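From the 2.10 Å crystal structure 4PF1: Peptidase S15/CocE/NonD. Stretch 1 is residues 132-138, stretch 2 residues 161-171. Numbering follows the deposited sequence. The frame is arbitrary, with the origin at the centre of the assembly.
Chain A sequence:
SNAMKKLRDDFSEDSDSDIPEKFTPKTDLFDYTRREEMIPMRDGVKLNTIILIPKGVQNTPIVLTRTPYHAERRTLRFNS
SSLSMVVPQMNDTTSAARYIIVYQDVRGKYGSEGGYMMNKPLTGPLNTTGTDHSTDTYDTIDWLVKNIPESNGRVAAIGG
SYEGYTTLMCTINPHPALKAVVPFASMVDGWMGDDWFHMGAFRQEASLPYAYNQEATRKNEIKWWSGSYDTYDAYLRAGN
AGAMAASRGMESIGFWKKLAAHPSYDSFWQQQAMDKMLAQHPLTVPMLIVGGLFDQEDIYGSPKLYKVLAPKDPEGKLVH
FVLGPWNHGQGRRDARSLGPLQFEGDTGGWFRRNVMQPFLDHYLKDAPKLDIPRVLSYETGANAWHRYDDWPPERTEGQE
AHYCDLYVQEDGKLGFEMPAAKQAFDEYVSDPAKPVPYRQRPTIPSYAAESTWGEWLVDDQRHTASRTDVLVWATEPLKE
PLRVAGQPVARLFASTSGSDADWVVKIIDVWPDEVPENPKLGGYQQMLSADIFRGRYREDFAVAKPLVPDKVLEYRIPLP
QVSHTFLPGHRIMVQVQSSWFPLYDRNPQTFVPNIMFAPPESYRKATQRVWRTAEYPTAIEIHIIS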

ATOM      1  N   ASP A 132       6.252 -48.755  -1.402  1.00 17.86           N
ATOM      2  CA  ASP A 132       5.876 -47.600  -0.588  1.00 16.99           C
ATOM      3  C   ASP A 132       6.914 -46.490  -0.788  1.00 21.49           C
ATOM      4  O   ASP A 132       7.833 -46.660  -1.598  1.00 21.65           O
ATOM      5  CB  ASP A 132       5.690 -47.974   0.903  1.00 18.60           C
ATOM      6  CG  ASP A 132       6.836 -48.731   1.545  1.00 26.63           C
ATOM      7  OD1 ASP A 132       7.988 -48.273   1.426  1.00 26.46           O
ATOM      8  OD2 ASP A 132       6.569 -49.731   2.241  1.00 32.85           O
ATOM      9  N   HIS A 133       6.766 -45.354  -0.082  1.00 18.11           N
ATOM     10  CA  HIS A 133       7.692 -44.225  -0.225  1.00 17.61           C
ATOM     11  C   HIS A 133       9.129 -44.599   0.153  1.00 21.67           C
ATOM     12  O   HIS A 133      10.053 -44.089  -0.469  1.00 21.82           O
ATOM     13  CB  HIS A 133       7.230 -43.016   0.591  1.00 17.71           C
ATOM     14  CG  HIS A 133       6.115 -42.250  -0.050  1.00 20.85           C
ATOM     15  ND1 HIS A 133       6.347 -41.385  -1.103  1.00 22.38           N
ATOM     16  CD2 HIS A 133       4.796 -42.231   0.249  1.00 22.64           C
ATOM     17  CE1 HIS A 133       5.167 -40.875  -1.415  1.00 21.70           C
ATOM     18  NE2 HIS A 133       4.204 -41.352  -0.627  1.00 22.16           N
ATOM     19  N   SER A 134       9.318 -45.507   1.141  1.00 17.65           N
ATOM     20  CA  SER A 134      10.655 -45.933   1.573  1.00 17.57           C
ATOM     21  C   SER A 134      11.352 -46.819   0.523  1.00 20.74           C
ATOM     22  O   SER A 134      12.560 -46.679   0.331  1.00 20.82           O
ATOM     23  CB  SER A 134      10.598 -46.646   2.922  1.00 21.47           C
ATOM     24  OG  SER A 134      10.037 -47.943   2.835  1.00 31.12           O
ATOM     25  N   THR A 135      10.604 -47.720  -0.154  1.00 16.44           N
ATOM     26  CA  THR A 135      11.187 -48.595  -1.186  1.00 16.00           C
ATOM     27  C   THR A 135      11.494 -47.779  -2.432  1.00 17.86           C
ATOM     28  O   THR A 135      12.536 -47.990  -3.059  1.00 17.02           O
ATOM     29  CB  THR A 135      10.290 -49.811  -1.503  1.00 22.28           C
ATOM     30  OG1 THR A 135       9.182 -49.415  -2.316  1.00 21.40           O
ATOM     31  CG2 THR A 135       9.810 -50.527  -0.260  1.00 20.81           C
ATOM     32  N   ASP A 136      10.590 -46.838  -2.785  1.00 13.93           N
ATOM     33  CA  ASP A 136      10.770 -45.934  -3.922  1.00 13.82           C
ATOM     34  C   ASP A 136      11.983 -45.021  -3.684  1.00 17.91           C
ATOM     35  O   ASP A 136      12.773 -44.808  -4.607  1.00 17.33           O
ATOM     36  CB  ASP A 136       9.495 -45.104  -4.178  1.00 15.30           C
ATOM     37  CG  ASP A 136       8.381 -45.847  -4.916  1.00 23.47           C
ATOM     38  OD1 ASP A 136       8.622 -46.992  -5.372  1.00 23.02           O
ATOM     39  OD2 ASP A 136       7.282 -45.272  -5.065  1.00 27.50           O
ATOM     40  N   THR A 137      12.165 -44.550  -2.427  1.00 14.67           N
ATOM     41  CA  THR A 137      13.309 -43.718  -2.020  1.00 14.55           C
ATOM     42  C   THR A 137      14.611 -44.506  -2.168  1.00 19.30           C
ATOM     43  O   THR A 137      15.586 -43.964  -2.696  1.00 18.59           O
ATOM     44  CB  THR A 137      13.133 -43.224  -0.578  1.00 20.02           C
ATOM     45  OG1 THR A 137      11.979 -42.392  -0.511  1.00 18.70           O
ATOM     46  CG2 THR A 137      14.344 -42.463  -0.065  1.00 16.87           C
ATOM     47  N   TYR A 138      14.628 -45.782  -1.692  1.00 16.48           N
ATOM     48  CA  TYR A 138      15.807 -46.652  -1.783  1.00 17.09           C
ATOM     49  C   TYR A 138      16.240 -46.828  -3.245  1.00 20.78           C
ATOM     50  O   TYR A 138      17.433 -46.741  -3.539  1.00 20.32           O
ATOM     51  CB  TYR A 138      15.541 -48.033  -1.130  1.00 19.03           C
ATOM     52  CG  TYR A 138      16.756 -48.938  -1.122  1.00 21.36           C
ATOM     53  CD1 TYR A 138      17.076 -49.721  -2.229  1.00 23.58           C
ATOM     54  CD2 TYR A 138      17.596 -48.999  -0.015  1.00 22.54           C
ATOM     55  CE1 TYR A 138      18.216 -50.521  -2.244  1.00 24.47           C
ATOM     56  CE2 TYR A 138      18.731 -49.810  -0.013  1.00 24.05           C
ATOM     57  CZ  TYR A 138      19.038 -50.568  -1.131  1.00 31.49           C
ATOM     58  OH  TYR A 138      20.160 -51.358  -1.139  1.00 33.02           O
ATOM     59  N   SER A 161       6.029 -30.168   5.194  1.00 15.54           N
ATOM     60  CA  SER A 161       4.643 -30.649   5.048  1.00 15.71           C
ATOM     61  C   SER A 161       4.613 -32.079   4.452  1.00 19.06           C
ATOM     62  O   SER A 161       5.156 -32.996   5.077  1.00 18.93           O
ATOM     63  CB  SER A 161       3.826 -29.671   4.206  1.00 19.43           C
ATOM     64  OG  SER A 161       2.438 -29.813   4.441  1.00 30.59           O
ATOM     65  N   TYR A 162       4.008 -32.264   3.247  1.00 14.88           N
ATOM     66  CA  TYR A 162       3.979 -33.557   2.546  1.00 14.58           C
ATOM     67  C   TYR A 162       5.409 -33.977   2.189  1.00 18.42           C
ATOM     68  O   TYR A 162       5.752 -35.154   2.299  1.00 18.95           O
ATOM     69  CB  TYR A 162       3.111 -33.466   1.278  1.00 15.25           C
ATOM     70  CG  TYR A 162       2.542 -34.785   0.791  1.00 16.26           C
ATOM     71  CD1 TYR A 162       3.368 -35.767   0.245  1.00 18.36           C
ATOM     72  CD2 TYR A 162       1.167 -35.000   0.754  1.00 16.34           C
ATOM     73  CE1 TYR A 162       2.844 -36.958  -0.259  1.00 18.31           C
ATOM     74  CE2 TYR A 162       0.632 -36.188   0.255  1.00 17.13           C
ATOM     75  CZ  TYR A 162       1.474 -37.158  -0.264  1.00 23.16           C
ATOM     76  OH  TYR A 162       0.949 -38.324  -0.770  1.00 22.37           O
ATOM     77  N   GLU A 163       6.256 -32.998   1.807  1.00 14.16           N
ATOM     78  CA  GLU A 163       7.670 -33.232   1.499  1.00 13.81           C
ATOM     79  C   GLU A 163       8.439 -33.590   2.780  1.00 17.20           C
ATOM     80  O   GLU A 163       9.484 -34.226   2.709  1.00 17.02           O
ATOM     81  CB  GLU A 163       8.293 -32.010   0.807  1.00 14.69           C
ATOM     82  CG  GLU A 163       7.677 -31.716  -0.553  1.00 20.92           C
ATOM     83  CD  GLU A 163       8.099 -30.416  -1.212  1.00 32.00           C
ATOM     84  OE1 GLU A 163       8.936 -29.688  -0.633  1.00 20.56           O
ATOM     85  OE2 GLU A 163       7.587 -30.126  -2.315  1.00 26.92           O
ATOM     86  N   GLY A 164       7.893 -33.193   3.930  1.00 14.00           N
ATOM     87  CA  GLY A 164       8.426 -33.540   5.241  1.00 13.95           C
ATOM     88  C   GLY A 164       8.055 -34.963   5.599  1.00 17.63           C
ATOM     89  O   GLY A 164       8.855 -35.687   6.192  1.00 17.41           O
ATOM     90  N   TYR A 165       6.831 -35.378   5.209  1.00 14.42           N
ATOM     91  CA  TYR A 165       6.322 -36.741   5.388  1.00 14.69           C
ATOM     92  C   TYR A 165       7.169 -37.711   4.557  1.00 17.49           C
ATOM     93  O   TYR A 165       7.554 -38.763   5.062  1.00 17.18           O
ATOM     94  CB  TYR A 165       4.825 -36.817   4.992  1.00 16.19           C
ATOM     95  CG  TYR A 165       4.290 -38.221   4.797  1.00 19.53           C
ATOM     96  CD1 TYR A 165       3.809 -38.960   5.872  1.00 22.25           C
ATOM     97  CD2 TYR A 165       4.221 -38.793   3.528  1.00 20.36           C
ATOM     98  CE1 TYR A 165       3.309 -40.250   5.697  1.00 23.76           C
ATOM     99  CE2 TYR A 165       3.739 -40.090   3.345  1.00 21.73           C
ATOM    100  CZ  TYR A 165       3.271 -40.809   4.432  1.00 30.27           C
ATOM    101  OH  TYR A 165       2.763 -42.073   4.263  1.00 33.18           O
ATOM    102  N   THR A 166       7.485 -37.341   3.292  1.00 13.54           N
ATOM    103  CA  THR A 166       8.307 -38.189   2.415  1.00 13.71           C
ATOM    104  C   THR A 166       9.742 -38.263   2.945  1.00 18.31           C
ATOM    105  O   THR A 166      10.366 -39.311   2.826  1.00 18.31           O
ATOM    106  CB  THR A 166       8.260 -37.724   0.955  1.00 17.58           C
ATOM    107  OG1 THR A 166       8.781 -36.403   0.855  1.00 17.92           O
ATOM    108  CG2 THR A 166       6.859 -37.794   0.357  1.00 13.20           C
ATOM    109  N   THR A 167      10.240 -37.166   3.578  1.00 14.95           N
ATOM    110  CA  THR A 167      11.571 -37.099   4.201  1.00 14.62           C
ATOM    111  C   THR A 167      11.653 -38.133   5.347  1.00 17.80           C
ATOM    112  O   THR A 167      12.656 -38.839   5.466  1.00 17.72           O
ATOM    113  CB  THR A 167      11.855 -35.655   4.686  1.00 23.52           C
ATOM    114  OG1 THR A 167      11.990 -34.794   3.554  1.00 21.94           O
ATOM    115  CG2 THR A 167      13.103 -35.552   5.558  1.00 22.19           C
ATOM    116  N   LEU A 168      10.584 -38.232   6.168  1.00 13.31           N
ATOM    117  CA  LEU A 168      10.509 -39.199   7.267  1.00 12.87           C
ATOM    118  C   LEU A 168      10.517 -40.636   6.739  1.00 15.92           C
ATOM    119  O   LEU A 168      11.122 -41.514   7.360  1.00 13.93           O
ATOM    120  CB  LEU A 168       9.249 -38.970   8.118  1.00 12.65           C
ATOM    121  CG  LEU A 168       9.169 -37.669   8.915  1.00 16.85           C
ATOM    122  CD1 LEU A 168       7.775 -37.472   9.469  1.00 16.87           C
ATOM    123  CD2 LEU A 168      10.203 -37.637  10.045  1.00 18.79           C
ATOM    124  N   MET A 169       9.862 -40.868   5.581  1.00 13.24           N
ATOM    125  CA  MET A 169       9.787 -42.194   4.959  1.00 13.78           C
ATOM    126  C   MET A 169      11.159 -42.657   4.420  1.00 19.04           C
ATOM    127  O   MET A 169      11.362 -43.857   4.248  1.00 18.25           O
ATOM    128  CB  MET A 169       8.730 -42.216   3.846  1.00 16.05           C
ATOM    129  CG  MET A 169       7.298 -42.268   4.371  1.00 19.67           C
ATOM    130  SD  MET A 169       6.904 -43.850   5.162  1.00 24.42           S
ATOM    131  CE  MET A 169       5.239 -43.590   5.575  1.00 21.20           C
ATOM    132  N   CYS A 170      12.114 -41.713   4.212  1.00 16.99           N
ATOM    133  CA  CYS A 170      13.481 -42.024   3.757  1.00 17.65           C
ATOM    134  C   CYS A 170      14.261 -42.777   4.850  1.00 20.27           C
ATOM    135  O   CYS A 170      15.201 -43.511   4.537  1.00 20.13           O
ATOM    136  CB  CYS A 170      14.222 -40.752   3.342  1.00 18.20           C
ATOM    137  SG  CYS A 170      13.456 -39.851   1.968  1.00 22.14           S
ATOM    138  N   THR A 171      13.876 -42.575   6.127  1.00 15.81           N
ATOM    139  CA  THR A 171      14.551 -43.146   7.299  1.00 15.79           C
ATOM    140  C   THR A 171      14.108 -44.598   7.604  1.00 20.42           C
ATOM    141  O   THR A 171      14.704 -45.234   8.474  1.00 19.59           O
ATOM    142  CB  THR A 171      14.358 -42.241   8.532  1.00 21.10           C
ATOM    143  OG1 THR A 171      13.018 -42.352   9.012  1.00 19.41           O
ATOM    144  CG2 THR A 171      14.699 -40.791   8.255  1.00 18.71           C
TER
HETATM  145  O   HOH W   1       1.695 -40.678  -1.605  1.00 23.12           O
HETATM  146  O   HOH W   2      10.278 -40.885   0.729  1.00 14.19           O

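Helices that cross steeply can touch only over a short patch, and a few residues must then supply the whole interface. The two helices here illustrate the principle. Their axes cross at -75° and come within 9.2 Å of each other; the backbones are nearest where Ser134 CA lies 5.1 Å from Met169 CA. The contact buries 322 Å², summed over both sides, and no direct hydrogen bond spans it. Packing and two bridging waters do the work.

Stretch 1 opens with Asp132, which serves its own helix rather than the neighbour. As the N-cap it answers amides that the first turn leaves without backbone acceptors: its OD1 accepts from Thr135 N at 3.1 Å and, weakly, from Ser134 N at 3.1 Å. The Ser134 hydroxyl adds a short bond, OG to Asp132 OD1 at 2.5 Å, while Asp132 N donates back to Thr135 OG1 at 3.1 Å, closing a reciprocal capping box.

His133 follows as the centre of the contact, its CA-to-CB bond directed toward stretch 2 and its m rotamer setting the ring among several partners. Its CB meets Met169 CB at 3.7 Å. The edge of the Tyr165 ring approaches the imidazole face in an offset edge-to-face pair, with planes at 87° and centroids 5.8 Å apart; such an arrangement sets electropositive ring hydrogens toward a pi cloud. Thr166 contributes an off-centre CH-pi contact, its CG2 lying 4.2 Å from the centroid of the His133 ring. Tyr162 is reached through solvent: His133 NE2 and Tyr162 OH stand 4.4 Å apart, and water 1 bonds to both, 2.8 Å from His133 NE2 and 2.6 Å from Tyr162 OH.

At Ser134 the backbones draw close, and a small side chain lies at the crossing: Ser134 CB sits 3.2 Å from Met169 O. The hydroxyl is already engaged with Asp132, so this is a contact of packing.

Thr135 and Asp136 make no contact with stretch 2, and the next helical turn brings Thr137 back toward it. Thr137 CG2 packs 3.4 Å from Cys170 SG, while its hydroxyl has two roles. Thr137 OG1 donates to His133 O at 2.6 Å, one turn earlier, and accepts from water 2 at 2.6 Å. The same water donates to Thr166 O, also at 2.6 Å, so one molecule links the helices by spending both its hydrogens on them. Tyr138, whose side chain ends away from stretch 2, takes no part.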